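Local coordinates for protein putative O-methyltransferase (Klebsiella pneumoniae subsp. pneumoniae, PDB 3TFW) that probably transfers a methyl group from S-adenosylmethionine to an oxygen of an as yet unidentified acceptor, as other members of its O-methyltransferase family do, at residues W12-N17 and V211-W216; D27-V33 and I79-R83; V171-V177 and V190-I194. All blocks are in the same frame, centred on the assembly; numbering follows the deposited sequence.

Interaction 1. Residues W12-N17 and V211-W216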
loop_
_atom_site.group_PDB
_atom_site.type_symbol
_atom_site.label_atom_id
_atom_site.label_comp_id
_atom_site.label_asym_id
_atom_site.label_seq_id
_atom_site.Cartn_x
_atom_site.Cartn_y
_atom_site.Cartn_z
ATOM N N TRP A 12 -1.547 -3.676 18.800
ATOM C CA TRP A 12 -1.628 -3.885 17.349
ATOM C C TRP A 12 -2.880 -4.674 16.973
ATOM O O TRP A 12 -3.555 -4.338 16.007
ATOM C CB TRP A 12 -0.390 -4.594 16.813
ATOM C CG TRP A 12 0.901 -3.875 17.033
ATOM C CD1 TRP A 12 1.076 -2.533 17.262
ATOM C CD2 TRP A 12 2.213 -4.450 17.010
ATOM N NE1 TRP A 12 2.408 -2.253 17.404
ATOM C CE2 TRP A 12 3.131 -3.407 17.251
ATOM C CE3 TRP A 12 2.702 -5.750 16.816
ATOM C CZ2 TRP A 12 4.509 -3.619 17.300
ATOM C CZ3 TRP A 12 4.069 -5.962 16.864
ATOM C CH2 TRP A 12 4.959 -4.898 17.109
ATOM N N SER A 13 -3.189 -5.713 17.756
ATOM C CA SER A 13 -4.371 -6.544 17.514
ATOM C C SER A 13 -5.656 -5.752 17.732
ATOM O O SER A 13 -6.552 -5.780 16.892
ATOM C CB SER A 13 -4.351 -7.807 18.385
ATOM O OG SER A 13 -3.248 -8.635 18.053
ATOM N N ALA A 14 -5.735 -5.024 18.848
ATOM C CA ALA A 14 -6.893 -4.170 19.136
ATOM C C ALA A 14 -7.195 -3.200 17.994
ATOM O O ALA A 14 -8.344 -3.084 17.558
ATOM C CB ALA A 14 -6.688 -3.398 20.450
ATOM N N VAL A 15 -6.157 -2.513 17.518
ATOM C CA VAL A 15 -6.302 -1.550 16.424
ATOM C C VAL A 15 -6.775 -2.249 15.148
ATOM O O VAL A 15 -7.716 -1.779 14.501
ATOM C CB VAL A 15 -5.001 -0.740 16.185
ATOM C CG1 VAL A 15 -5.144 0.160 14.964
ATOM C CG2 VAL A 15 -4.676 0.105 17.412
ATOM N N ASP A 16 -6.140 -3.374 14.810
ATOM C CA ASP A 16 -6.579 -4.191 13.663
ATOM C C ASP A 16 -8.049 -4.590 13.786
ATOM O O ASP A 16 -8.814 -4.436 12.835
ATOM C CB ASP A 16 -5.688 -5.430 13.473
ATOM C CG ASP A 16 -4.777 -5.340 12.235
ATOM O OD1 ASP A 16 -4.525 -4.228 11.703
ATOM O OD2 ASP A 16 -4.299 -6.404 11.792
ATOM N N ASN A 17 -8.447 -5.078 14.964
ATOM C CA ASN A 17 -9.841 -5.462 15.207
ATOM C C ASN A 17 -10.817 -4.325 14.947
ATOM O O ASN A 17 -11.827 -4.521 14.278
ATOM C CB ASN A 17 -10.041 -6.001 16.632
ATOM C CG ASN A 17 -9.277 -7.288 16.889
ATOM O OD1 ASN A 17 -8.982 -8.054 15.968
ATOM N ND2 ASN A 17 -8.952 -7.534 18.159
ATOM N N VAL A 211 2.427 -3.641 11.057
ATOM C CA VAL A 211 2.058 -4.397 12.262
ATOM C C VAL A 211 0.567 -4.679 12.246
ATOM O O VAL A 211 -0.160 -4.157 11.399
ATOM C CB VAL A 211 2.495 -3.688 13.581
ATOM C CG1 VAL A 211 4.009 -3.692 13.712
ATOM C CG2 VAL A 211 1.912 -2.290 13.673
ATOM N N GLY A 212 0.100 -5.500 13.183
ATOM C CA GLY A 212 -1.302 -5.895 13.210
ATOM C C GLY A 212 -1.403 -7.277 13.836
ATOM O O GLY A 212 -0.455 -7.729 14.470
ATOM N N THR A 213 -2.526 -7.960 13.626
ATOM C CA THR A 213 -2.741 -9.299 14.236
ATOM C C THR A 213 -1.691 -10.342 13.854
ATOM O O THR A 213 -1.493 -11.328 14.573
ATOM C CB THR A 213 -4.148 -9.873 13.947
ATOM O OG1 THR A 213 -4.349 -9.972 12.529
ATOM C CG2 THR A 213 -5.225 -8.997 14.556
ATOM N N LYS A 214 -1.004 -10.120 12.733
ATOM C CA LYS A 214 0.009 -11.053 12.257
ATOM C C LYS A 214 1.408 -10.667 12.703
ATOM O O LYS A 214 2.390 -11.261 12.265
ATOM C CB LYS A 214 -0.053 -11.199 10.730
ATOM C CG LYS A 214 -1.417 -11.653 10.200
ATOM C CD LYS A 214 -1.788 -13.062 10.692
ATOM C CE LYS A 214 -0.837 -14.137 10.132
ATOM N NZ LYS A 214 -0.925 -15.465 10.839
ATOM N N GLY A 215 1.495 -9.684 13.595
ATOM C CA GLY A 215 2.765 -9.288 14.166
ATOM C C GLY A 215 3.525 -8.316 13.284
ATOM O O GLY A 215 2.948 -7.708 12.391
ATOM N N TRP A 216 4.820 -8.183 13.540
ATOM C CA TRP A 216 5.677 -7.258 12.804
ATOM C C TRP A 216 6.250 -7.891 11.536
ATOM O O TRP A 216 6.956 -8.900 11.596
ATOM C CB TRP A 216 6.791 -6.768 13.711
ATOM C CG TRP A 216 7.837 -5.911 13.059
ATOM C CD1 TRP A 216 7.642 -4.904 12.142
ATOM C CD2 TRP A 216 9.240 -5.960 13.311
ATOM N NE1 TRP A 216 8.853 -4.347 11.801
ATOM C CE2 TRP A 216 9.846 -4.971 12.508
ATOM C CE3 TRP A 216 10.051 -6.748 14.144
ATOM C CZ2 TRP A 216 11.227 -4.750 12.507
ATOM C CZ3 TRP A 216 11.421 -6.538 14.136
ATOM C CH2 TRP A 216 11.995 -5.535 13.326
HETATM O O HOH W 1 -2.437 -3.512 9.904
#
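Trp-12 lays its indole over the side chain of Val-211. The first torsion (chi1 -60°) sets CG anti to the carbonyl carbon, and CB passes Gly-212 N at 3.8 Å. From there the ring runs out across the valine: CD1 and NE1 lie against Val-211 CG2, CD2 is 3.5 Å from Val-211 CB, and the outer carbons CZ2 and CH2 rest on CG1. That methyl sits 3.5 Å from the centroid of the six-membered ring, 7° off its normal, a CH-pi contact over the face. At the far corner CZ3 comes within 4.2 Å of Trp-216 CB. One helical turn on, Asp-16 takes the N-H of Thr-213 on OD2 (3.0 Å, 165°), met from well above the carboxylate plane. The same oxygen lies 3.4 Å from Gly-212 CA, where no side chain intervenes. The other carboxylate oxygen of Asp-16, OD1, accepts from Gln-209 of the second subunit, and a water bridges it to Val-211 O at 2.8 Å from each. Thr-213 CG2 lies 3.8 Å from Asp-16 CB, while Ser-13 OG, beside this threonine, is hydrogen-bonded to Gln-9. Trp-12 also meets Trp-216 of the second subunit edge-to-face, and Val-211 pairs with an antiparallel strand of that chain. The arrangement is that of a beta hairpin, with a type I turn from Gly-212 to Gly-215 joining strands 203-211 and 217-224, gripped by the N-terminal helix 8-23 at a dimer interface across which the sheet continues.

Interaction 2. Residues D27-V33 and I79-R83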
loop_
_atom_site.group_PDB
_atom_site.type_symbol
_atom_site.label_atom_id
_atom_site.label_comp_id
_atom_site.label_asym_id
_atom_site.label_seq_id
_atom_site.Cartn_x
_atom_site.Cartn_y
_atom_site.Cartn_z
ATOM N N ASP A 27 -17.569 -11.960 5.655
ATOM C CA ASP A 27 -17.624 -12.795 4.479
ATOM C C ASP A 27 -17.633 -14.266 4.876
ATOM O O ASP A 27 -16.618 -14.786 5.333
ATOM C CB ASP A 27 -16.460 -12.466 3.530
ATOM C CG ASP A 27 -16.693 -12.983 2.128
ATOM O OD1 ASP A 27 -16.984 -14.186 1.977
ATOM O OD2 ASP A 27 -16.587 -12.186 1.170
ATOM N N PRO A 28 -18.796 -14.936 4.696
ATOM C CA PRO A 28 -19.005 -16.339 5.069
ATOM C C PRO A 28 -18.053 -17.297 4.355
ATOM O O PRO A 28 -17.516 -18.204 4.979
ATOM C CB PRO A 28 -20.459 -16.614 4.634
ATOM C CG PRO A 28 -21.095 -15.275 4.545
ATOM C CD PRO A 28 -20.001 -14.359 4.077
ATOM N N VAL A 29 -17.836 -17.090 3.062
ATOM C CA VAL A 29 -16.934 -17.974 2.314
ATOM C C VAL A 29 -15.466 -17.830 2.745
ATOM O O VAL A 29 -14.776 -18.838 2.917
ATOM C CB VAL A 29 -17.155 -17.905 0.761
ATOM C CG1 VAL A 29 -17.631 -16.548 0.335
ATOM C CG2 VAL A 29 -15.908 -18.315 -0.014
ATOM N N LEU A 30 -15.002 -16.597 2.966
ATOM C CA LEU A 30 -13.637 -16.389 3.449
ATOM C C LEU A 30 -13.427 -16.978 4.839
ATOM O O LEU A 30 -12.372 -17.546 5.118
ATOM C CB LEU A 30 -13.239 -14.905 3.430
ATOM C CG LEU A 30 -13.030 -14.259 2.063
ATOM C CD1 LEU A 30 -12.629 -12.807 2.242
ATOM C CD2 LEU A 30 -11.988 -15.010 1.239
ATOM N N ASP A 31 -14.434 -16.838 5.705
ATOM C CA ASP A 31 -14.414 -17.467 7.026
ATOM C C ASP A 31 -14.216 -18.973 6.886
ATOM O O ASP A 31 -13.397 -19.559 7.581
ATOM C CB ASP A 31 -15.723 -17.200 7.793
ATOM C CG ASP A 31 -15.885 -15.745 8.236
ATOM O OD1 ASP A 31 -14.879 -15.022 8.386
ATOM O OD2 ASP A 31 -17.043 -15.330 8.456
ATOM N N ARG A 32 -14.970 -19.584 5.977
ATOM C CA ARG A 32 -14.920 -21.027 5.765
ATOM C C ARG A 32 -13.579 -21.467 5.172
ATOM O O ARG A 32 -13.040 -22.509 5.553
ATOM C CB ARG A 32 -16.081 -21.478 4.882
ATOM C CG ARG A 32 -16.325 -22.977 4.893
ATOM C CD ARG A 32 -17.728 -23.309 4.417
ATOM N NE ARG A 32 -17.841 -24.721 4.055
ATOM C CZ ARG A 32 -18.951 -25.300 3.611
ATOM N NH1 ARG A 32 -20.070 -24.596 3.470
ATOM N NH2 ARG A 32 -18.940 -26.589 3.310
ATOM N N VAL A 33 -13.038 -20.663 4.256
ATOM C CA VAL A 33 -11.706 -20.934 3.690
ATOM C C VAL A 33 -10.656 -21.053 4.792
ATOM O O VAL A 33 -9.858 -21.992 4.789
ATOM C CB VAL A 33 -11.293 -19.854 2.646
ATOM C CG1 VAL A 33 -9.800 -19.930 2.340
ATOM C CG2 VAL A 33 -12.107 -20.019 1.375
ATOM N N ILE A 79 -7.970 -16.046 -3.406
ATOM C CA ILE A 79 -9.381 -15.699 -3.516
ATOM C C ILE A 79 -9.627 -14.201 -3.453
ATOM O O ILE A 79 -10.423 -13.687 -4.235
ATOM C CB ILE A 79 -10.235 -16.443 -2.481
ATOM C CG1 ILE A 79 -10.276 -17.933 -2.844
ATOM C CG2 ILE A 79 -11.663 -15.896 -2.480
ATOM C CD1 ILE A 79 -10.572 -18.838 -1.636
ATOM N N TRP A 80 -8.925 -13.507 -2.555
ATOM C CA TRP A 80 -9.019 -12.044 -2.469
ATOM C C TRP A 80 -8.715 -11.409 -3.823
ATOM O O TRP A 80 -9.429 -10.507 -4.289
ATOM C CB TRP A 80 -8.040 -11.513 -1.425
ATOM C CG TRP A 80 -8.592 -11.411 -0.044
ATOM C CD1 TRP A 80 -8.271 -12.185 1.032
ATOM C CD2 TRP A 80 -9.541 -10.447 0.421
ATOM N NE1 TRP A 80 -8.973 -11.770 2.143
ATOM C CE2 TRP A 80 -9.758 -10.705 1.796
ATOM C CE3 TRP A 80 -10.233 -9.396 -0.190
ATOM C CZ2 TRP A 80 -10.630 -9.938 2.575
ATOM C CZ3 TRP A 80 -11.115 -8.633 0.591
ATOM C CH2 TRP A 80 -11.303 -8.918 1.953
HETATM N N MSE A 81 -7.652 -11.895 -4.459
HETATM C CA MSE A 81 -7.264 -11.354 -5.747
HETATM C C MSE A 81 -8.195 -11.786 -6.860
HETATM O O MSE A 81 -8.657 -10.937 -7.631
HETATM C CB MSE A 81 -5.797 -11.675 -6.068
HETATM C CG MSE A 81 -4.850 -10.899 -5.157
HETATM SE SE MSE A 81 -3.001 -11.220 -5.654
HETATM C CE MSE A 81 -2.835 -13.038 -4.921
ATOM N N ALA A 82 -8.509 -13.084 -6.920
ATOM C CA ALA A 82 -9.278 -13.641 -8.042
ATOM C C ALA A 82 -10.688 -13.071 -8.167
ATOM O O ALA A 82 -11.194 -12.892 -9.282
ATOM C CB ALA A 82 -9.313 -15.174 -7.968
ATOM N N ARG A 83 -11.318 -12.752 -7.038
ATOM C CA ARG A 83 -12.665 -12.138 -7.067
ATOM C C ARG A 83 -12.724 -10.825 -7.839
ATOM O O ARG A 83 -13.784 -10.446 -8.349
ATOM C CB ARG A 83 -13.175 -11.896 -5.653
ATOM C CG ARG A 83 -13.715 -13.122 -4.991
ATOM C CD ARG A 83 -13.772 -12.892 -3.511
ATOM N NE ARG A 83 -14.509 -13.947 -2.835
ATOM C CZ ARG A 83 -14.953 -13.852 -1.589
ATOM N NH1 ARG A 83 -14.745 -12.737 -0.892
ATOM N NH2 ARG A 83 -15.615 -14.865 -1.044
#
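With chi1 at -162°, Asp-27 swings its carboxylate away from its own backbone N and toward Arg-83, whose chain, extended from CG to NE, comes from the opposite direction. The two join in a salt bridge: Arg-83 NH1 gives a hydrogen bond to Asp-27 OD2 (2.8 Å), and NH2 adds a weak one to OD1 at 3.4 Å. The carboxylate lies at the guanidinium edge, the two planes 26° apart, but NH1 meets OD2 from above the carboxylate plane. Asp-27 is also the N-cap of helix 28-39, its OD1 accepting from Leu-30 N at 3.3 Å and weakly from Val-29 N. One acid thus caps a helix and pairs with an arginine, and both the helix end and the cation would probably stabilise its negative charge. The sheet order 3-2-1-4-5-7-6 marks the Rossmann-like fold of class I methyltransferases; helix 76-82 follows its first strand, 66-70, and helix 28-39 belongs to the N-terminal part packed against it. Between these helices Leu-30 fills the centre. Its CD2 reaches Ile-79 CG2 at 3.8 Å and lies over one face of the Arg-83 guanidinium, while CD1 meets the Trp-80 indole near its rim, 3.5 Å from CZ2. A turn further, Val-33 CG2 and Ile-79 CD1 meet tip to tip at 3.6 Å, beside Tyr-76.

Interaction 3. Residues V171-V177 and V190-I194; sequences VVRDGEV and VRQFI
Val-190 pushes CG1 into the angle between Val-171 and Val-177, lying 3.8 Å from Val-171 CB and equally far from Val-177 CG2. It crosses both valines at about a right angle. Its first torsion (chi1 167°) turns CG1 away from the backbone N and into the loop, while the other branch, CG2, slants across Arg-173 CD at 4.0 Å. A turn later Ile-194 brings CD1 to within 3.9 Å of Val-177 CG2, so Val-177 CG2 touches both Val-190 and Ile-194. Phe-193 meets Val-171 CG1 more distantly. Helix 185-199 thereby packs against the loop that leaves strand 165-169, a loop also bonded through the backbone of Val-171 to Gly-218 on the next strand of the sheet.

The polar link lies at one side of this apolar patch. Arg-191 bends at chi3 (51°), bringing its guanidinium back to Val-177 O; NH1 donates to that oxygen at 2.7 Å, and the acceptor lies close to the guanidinium plane. CG and CD of the same arginine each pass 3.3 Å from Val-177 O. Tyr-18 of the second subunit packs against both Val-177 and Arg-191, and Arg-191 NH2 has a long, weak ion pair with Glu-195. Arg-173 turns its polar end the other way, to Asn-170 O. Val-171 O, with Val-190 CG1 only 3.2 Å away, is buried without a polar partner in the model. The loop is therefore held mainly by branched aliphatic groups, with a single charged donor holding the carbonyl of Val-177, in its 3-10 turn, and some polar cost is probably paid at Val-171.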
loop_
_atom_site.group_PDB
_atom_site.type_symbol
_atom_site.label_atom_id
_atom_site.label_comp_id
_atom_site.label_asym_id
_atom_site.label_seq_id
_atom_site.Cartn_x
_atom_site.Cartn_y
_atom_site.Cartn_z
ATOM N N VAL A 171 9.113 -9.810 4.072
ATOM C CA VAL A 171 10.521 -9.505 3.837
ATOM C C VAL A 171 11.319 -9.077 5.077
ATOM O O VAL A 171 12.539 -8.977 5.009
ATOM C CB VAL A 171 10.708 -8.445 2.703
ATOM C CG1 VAL A 171 10.290 -9.030 1.360
ATOM C CG2 VAL A 171 9.934 -7.150 3.008
ATOM N N VAL A 172 10.640 -8.834 6.191
ATOM C CA VAL A 172 11.291 -8.268 7.381
ATOM C C VAL A 172 12.015 -9.325 8.235
ATOM O O VAL A 172 13.059 -9.039 8.826
ATOM C CB VAL A 172 10.285 -7.422 8.187
ATOM C CG1 VAL A 172 10.794 -7.098 9.601
ATOM C CG2 VAL A 172 9.966 -6.146 7.414
ATOM N N ARG A 173 11.465 -10.540 8.280
ATOM C CA ARG A 173 12.088 -11.686 8.982
ATOM C C ARG A 173 12.379 -11.382 10.457
ATOM O O ARG A 173 13.462 -11.701 10.956
ATOM C CB ARG A 173 13.385 -12.143 8.282
ATOM C CG ARG A 173 13.362 -12.144 6.737
ATOM C CD ARG A 173 12.179 -12.913 6.169
ATOM N NE ARG A 173 12.098 -14.282 6.680
ATOM C CZ ARG A 173 11.100 -15.129 6.425
ATOM N NH1 ARG A 173 10.080 -14.768 5.655
ATOM N NH2 ARG A 173 11.127 -16.349 6.943
ATOM N N ASP A 174 11.413 -10.760 11.127
ATOM C CA ASP A 174 11.546 -10.342 12.537
ATOM C C ASP A 174 12.792 -9.470 12.803
ATOM O O ASP A 174 13.416 -9.531 13.876
ATOM C CB ASP A 174 11.489 -11.569 13.469
ATOM C CG ASP A 174 11.189 -11.195 14.909
ATOM O OD1 ASP A 174 10.187 -10.485 15.147
ATOM O OD2 ASP A 174 11.963 -11.613 15.798
ATOM N N GLY A 175 13.155 -8.654 11.816
ATOM C CA GLY A 175 14.304 -7.770 11.939
ATOM C C GLY A 175 15.598 -8.304 11.366
ATOM O O GLY A 175 16.524 -7.535 11.136
ATOM N N GLU A 176 15.666 -9.617 11.122
ATOM C CA GLU A 176 16.892 -10.256 10.640
ATOM C C GLU A 176 17.317 -9.866 9.225
ATOM O O GLU A 176 18.471 -10.080 8.837
ATOM C CB GLU A 176 16.820 -11.788 10.789
ATOM C CG GLU A 176 17.069 -12.280 12.215
ATOM C CD GLU A 176 18.404 -11.797 12.765
ATOM O OE1 GLU A 176 19.467 -12.277 12.302
ATOM O OE2 GLU A 176 18.384 -10.916 13.653
ATOM N N VAL A 177 16.401 -9.272 8.464
ATOM C CA VAL A 177 16.736 -8.766 7.128
ATOM C C VAL A 177 17.944 -7.812 7.134
ATOM O O VAL A 177 18.641 -7.693 6.128
ATOM C CB VAL A 177 15.507 -8.108 6.439
ATOM C CG1 VAL A 177 15.164 -6.755 7.084
ATOM C CG2 VAL A 177 15.739 -7.962 4.942
ATOM N N VAL A 190 16.004 -13.139 0.879
ATOM C CA VAL A 190 15.298 -11.857 0.970
ATOM C C VAL A 190 16.247 -10.667 0.736
ATOM O O VAL A 190 15.883 -9.692 0.048
ATOM C CB VAL A 190 14.518 -11.731 2.309
ATOM C CG1 VAL A 190 14.046 -10.307 2.547
ATOM C CG2 VAL A 190 13.300 -12.662 2.310
ATOM N N ARG A 191 17.461 -10.744 1.286
ATOM C CA ARG A 191 18.447 -9.661 1.107
ATOM C C ARG A 191 18.923 -9.560 -0.333
ATOM O O ARG A 191 19.026 -8.454 -0.875
ATOM C CB ARG A 191 19.642 -9.816 2.068
ATOM C CG ARG A 191 19.277 -9.626 3.525
ATOM C CD ARG A 191 20.492 -9.843 4.454
ATOM N NE ARG A 191 21.649 -9.058 4.031
ATOM C CZ ARG A 191 21.892 -7.799 4.392
ATOM N NH1 ARG A 191 21.066 -7.149 5.200
ATOM N NH2 ARG A 191 22.972 -7.187 3.932
ATOM N N GLN A 192 19.166 -10.714 -0.958
ATOM C CA GLN A 192 19.514 -10.789 -2.378
ATOM C C GLN A 192 18.401 -10.187 -3.245
ATOM O O GLN A 192 18.676 -9.449 -4.187
ATOM C CB GLN A 192 19.690 -12.242 -2.808
ATOM C CG GLN A 192 21.073 -12.841 -2.706
ATOM C CD GLN A 192 21.124 -14.152 -3.456
ATOM O OE1 GLN A 192 20.683 -15.187 -2.950
ATOM N NE2 GLN A 192 21.612 -14.107 -4.692
ATOM N N PHE A 193 17.163 -10.561 -2.929
ATOM C CA PHE A 193 15.928 -10.065 -3.562
ATOM C C PHE A 193 15.797 -8.535 -3.501
ATOM O O PHE A 193 15.618 -7.875 -4.530
ATOM C CB PHE A 193 14.754 -10.748 -2.851
ATOM C CG PHE A 193 13.392 -10.318 -3.308
ATOM C CD1 PHE A 193 12.856 -10.793 -4.500
ATOM C CD2 PHE A 193 12.612 -9.494 -2.501
ATOM C CE1 PHE A 193 11.566 -10.419 -4.905
ATOM C CE2 PHE A 193 11.320 -9.123 -2.890
ATOM C CZ PHE A 193 10.801 -9.592 -4.103
ATOM N N ILE A 194 15.889 -7.981 -2.293
ATOM C CA ILE A 194 15.812 -6.533 -2.092
ATOM C C ILE A 194 16.942 -5.797 -2.829
ATOM O O ILE A 194 16.703 -4.810 -3.531
ATOM C CB ILE A 194 15.770 -6.174 -0.578
ATOM C CG1 ILE A 194 14.403 -6.546 0.002
ATOM C CG2 ILE A 194 16.048 -4.682 -0.357
ATOM C CD1 ILE A 194 14.399 -6.775 1.508
#

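How the interactions relate
Interactions 1 and 3 touch through Trp-216, just after the hairpin turn of interaction 1: its CH2 lies 3.5 Å from Gly-175 CA, and its CE2 is 3.7 Å from Val-172 CG1. Their centres are about 20 Å apart, yet both reach the second subunit, so helix 8-23, the hairpin and the loop 171-177 all contribute to the dimer interface. Interaction 2 touches no other chain; it stands on the opposite side of the chain's centre from interaction 3, their nearest atoms about 14 Å apart, and about 11 Å separate its nearest atoms from those of interaction 1. Interactions 1 and 2 use successive N-terminal helices, 8-23 and 28-39, to bind distant parts of the methyltransferase fold.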